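Local structure of Bd3460 (Bdellovibrio bacteriovorus, 5CEC) at the interface of chains B and A. The protein is an ankyrin-repeat immunity protein that binds the predatory endopeptidase Bd3459 and so protects the predator from its own enzyme during invasion of prey. Sequence-based numbering; all coordinates share one arbitrary frame. Chains: chain A, Bd3460; chain B, Bd3459.

The interface of chains B and A. Residues chain B 388, 392, 395-396; chain A 38, 64, 72, 102, 106.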
loop_
_atom_site.group_PDB
_atom_site.type_symbol
_atom_site.label_atom_id
_atom_site.label_comp_id
_atom_site.label_asym_id
_atom_site.label_seq_id
_atom_site.Cartn_x
_atom_site.Cartn_y
_atom_site.Cartn_z
ATOM N N TYR B 388 -11.631 3.929 -14.791
ATOM C CA TYR B 388 -10.611 2.933 -15.055
ATOM C C TYR B 388 -11.134 1.791 -15.948
ATOM O O TYR B 388 -10.373 1.275 -16.794
ATOM C CB TYR B 388 -10.053 2.506 -13.702
ATOM C CG TYR B 388 -9.283 1.252 -13.613
ATOM C CD1 TYR B 388 -9.932 0.013 -13.497
ATOM C CD2 TYR B 388 -7.907 1.284 -13.538
ATOM C CE1 TYR B 388 -9.209 -1.159 -13.330
ATOM C CE2 TYR B 388 -7.179 0.124 -13.354
ATOM C CZ TYR B 388 -7.831 -1.095 -13.261
ATOM O OH TYR B 388 -7.071 -2.242 -13.121
ATOM N N ARG B 392 -7.825 2.244 -18.655
ATOM C CA ARG B 392 -6.974 1.836 -17.526
ATOM C C ARG B 392 -5.891 2.858 -17.262
ATOM O O ARG B 392 -5.366 2.869 -16.165
ATOM C CB ARG B 392 -6.375 0.457 -17.807
ATOM C CG ARG B 392 -7.422 -0.632 -17.979
ATOM C CD ARG B 392 -8.010 -1.116 -16.691
ATOM N NE ARG B 392 -8.683 -2.416 -16.873
ATOM C CZ ARG B 392 -9.897 -2.625 -17.404
ATOM N NH1 ARG B 392 -10.662 -1.640 -17.857
ATOM N NH2 ARG B 392 -10.362 -3.849 -17.466
ATOM N N TRP B 395 -5.736 5.832 -13.895
ATOM C CA TRP B 395 -5.100 5.862 -12.573
ATOM C C TRP B 395 -3.778 6.627 -12.614
ATOM O O TRP B 395 -3.547 7.473 -11.753
ATOM C CB TRP B 395 -4.902 4.460 -12.008
ATOM C CG TRP B 395 -6.126 3.815 -11.459
ATOM C CD1 TRP B 395 -7.402 4.352 -11.351
ATOM C CD2 TRP B 395 -6.205 2.511 -10.901
ATOM N NE1 TRP B 395 -8.229 3.450 -10.773
ATOM C CE2 TRP B 395 -7.537 2.307 -10.493
ATOM C CE3 TRP B 395 -5.277 1.488 -10.683
ATOM C CZ2 TRP B 395 -7.956 1.140 -9.914
ATOM C CZ3 TRP B 395 -5.703 0.335 -10.082
ATOM C CH2 TRP B 395 -7.041 0.165 -9.722
ATOM N N GLY B 396 -2.949 6.352 -13.602
ATOM C CA GLY B 396 -1.690 7.056 -13.681
ATOM C C GLY B 396 -1.842 8.536 -13.959
ATOM O O GLY B 396 -1.133 9.362 -13.416
ATOM N N GLU A 38 -3.094 -8.510 -13.010
ATOM C CA GLU A 38 -3.215 -7.232 -12.298
ATOM C C GLU A 38 -3.244 -7.445 -10.778
ATOM O O GLU A 38 -2.665 -6.661 -10.050
ATOM C CB GLU A 38 -4.494 -6.495 -12.727
ATOM C CG GLU A 38 -4.546 -5.005 -12.345
ATOM C CD GLU A 38 -5.010 -4.700 -10.932
ATOM O OE1 GLU A 38 -5.654 -5.557 -10.287
ATOM O OE2 GLU A 38 -4.730 -3.571 -10.475
ATOM N N MET A 64 -5.680 -3.731 -23.519
ATOM C CA MET A 64 -4.775 -4.267 -22.499
ATOM C C MET A 64 -4.294 -5.662 -22.836
ATOM O O MET A 64 -5.048 -6.506 -23.352
ATOM C CB MET A 64 -5.463 -4.307 -21.132
ATOM C CG MET A 64 -5.942 -2.953 -20.629
ATOM S SD MET A 64 -4.590 -1.847 -20.198
ATOM C CE MET A 64 -4.021 -2.570 -18.660
ATOM N N MET A 72 1.070 -2.557 -14.386
ATOM C CA MET A 72 0.220 -1.578 -13.685
ATOM C C MET A 72 0.036 -1.964 -12.222
ATOM O O MET A 72 0.029 -1.115 -11.345
ATOM C CB MET A 72 -1.155 -1.482 -14.360
ATOM C CG MET A 72 -2.200 -0.622 -13.646
ATOM S SD MET A 72 -3.652 -0.317 -14.668
ATOM C CE MET A 72 -3.872 -1.961 -15.214
ATOM N N PHE A 102 2.749 1.995 -18.131
ATOM C CA PHE A 102 1.907 1.580 -16.996
ATOM C C PHE A 102 2.704 1.472 -15.710
ATOM O O PHE A 102 2.252 1.926 -14.663
ATOM C CB PHE A 102 1.185 0.269 -17.273
ATOM C CG PHE A 102 -0.078 0.428 -18.039
ATOM C CD1 PHE A 102 -1.215 0.825 -17.376
ATOM C CD2 PHE A 102 -0.161 0.205 -19.422
ATOM C CE1 PHE A 102 -2.404 1.011 -18.042
ATOM C CE2 PHE A 102 -1.384 0.358 -20.079
ATOM C CZ PHE A 102 -2.492 0.757 -19.378
ATOM N N ASN A 106 2.218 4.153 -12.566
ATOM C CA ASN A 106 1.669 3.589 -11.342
ATOM C C ASN A 106 2.704 3.362 -10.252
ATOM O O ASN A 106 2.421 2.667 -9.286
ATOM C CB ASN A 106 0.882 2.314 -11.664
ATOM C CG ASN A 106 -0.463 2.608 -12.322
ATOM O OD1 ASN A 106 -1.478 2.837 -11.623
ATOM N ND2 ASN A 106 -0.496 2.612 -13.657
HETATM O O HOH W 1 -2.992 3.801 -14.986
#
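CE2 of the B:Tyr388 ring lies 3.8 Å from the thioether SD of A:Met72, the sulfur being displaced from the ring plane toward the B:Arg392 side, while both faces of the ring are covered from within its own chain. CD of B:Arg392 sits over the centre of one face, 3.4 Å above the plane; the indole of B:Trp395 lies against the other, its CZ2 offset toward the rim. These three layers, from the loop and the start of helix 394-411 of the endopeptidase, pack against the ankyrin-repeat surface of Bd3460. With CG anti to the backbone N (chi1 173°), A:Met72 reaches out toward the tyrosine ring, the two side chains approaching from opposite directions. At the phenol end, OH stands 3.8 Å from the carboxylate OE2 of A:Glu38, too far for a hydrogen bond, with ring and carboxylate planes 74° apart. Farther along the arginine, A:Met64, bent at chi2 and chi3, crosses B:Arg392 obliquely, SD reaching CB and CG (SD to CB 3.8 Å). The guanidinium NH1 of that arginine turns back to B:Tyr388 O (3.1 Å), a bond within Bd3459 that probably helps hold CD over the ring. Within this patch, one polar link between the chains is a water that joins B:Arg392 O and B:Gly396 N to ND2 of A:Asn106. That amide is oriented by ND2 bonding to A:Phe102 O (3.0 Å), an acceptor 1° from the amide plane; the same ND2 lies 3.1 Å from the water oxygen.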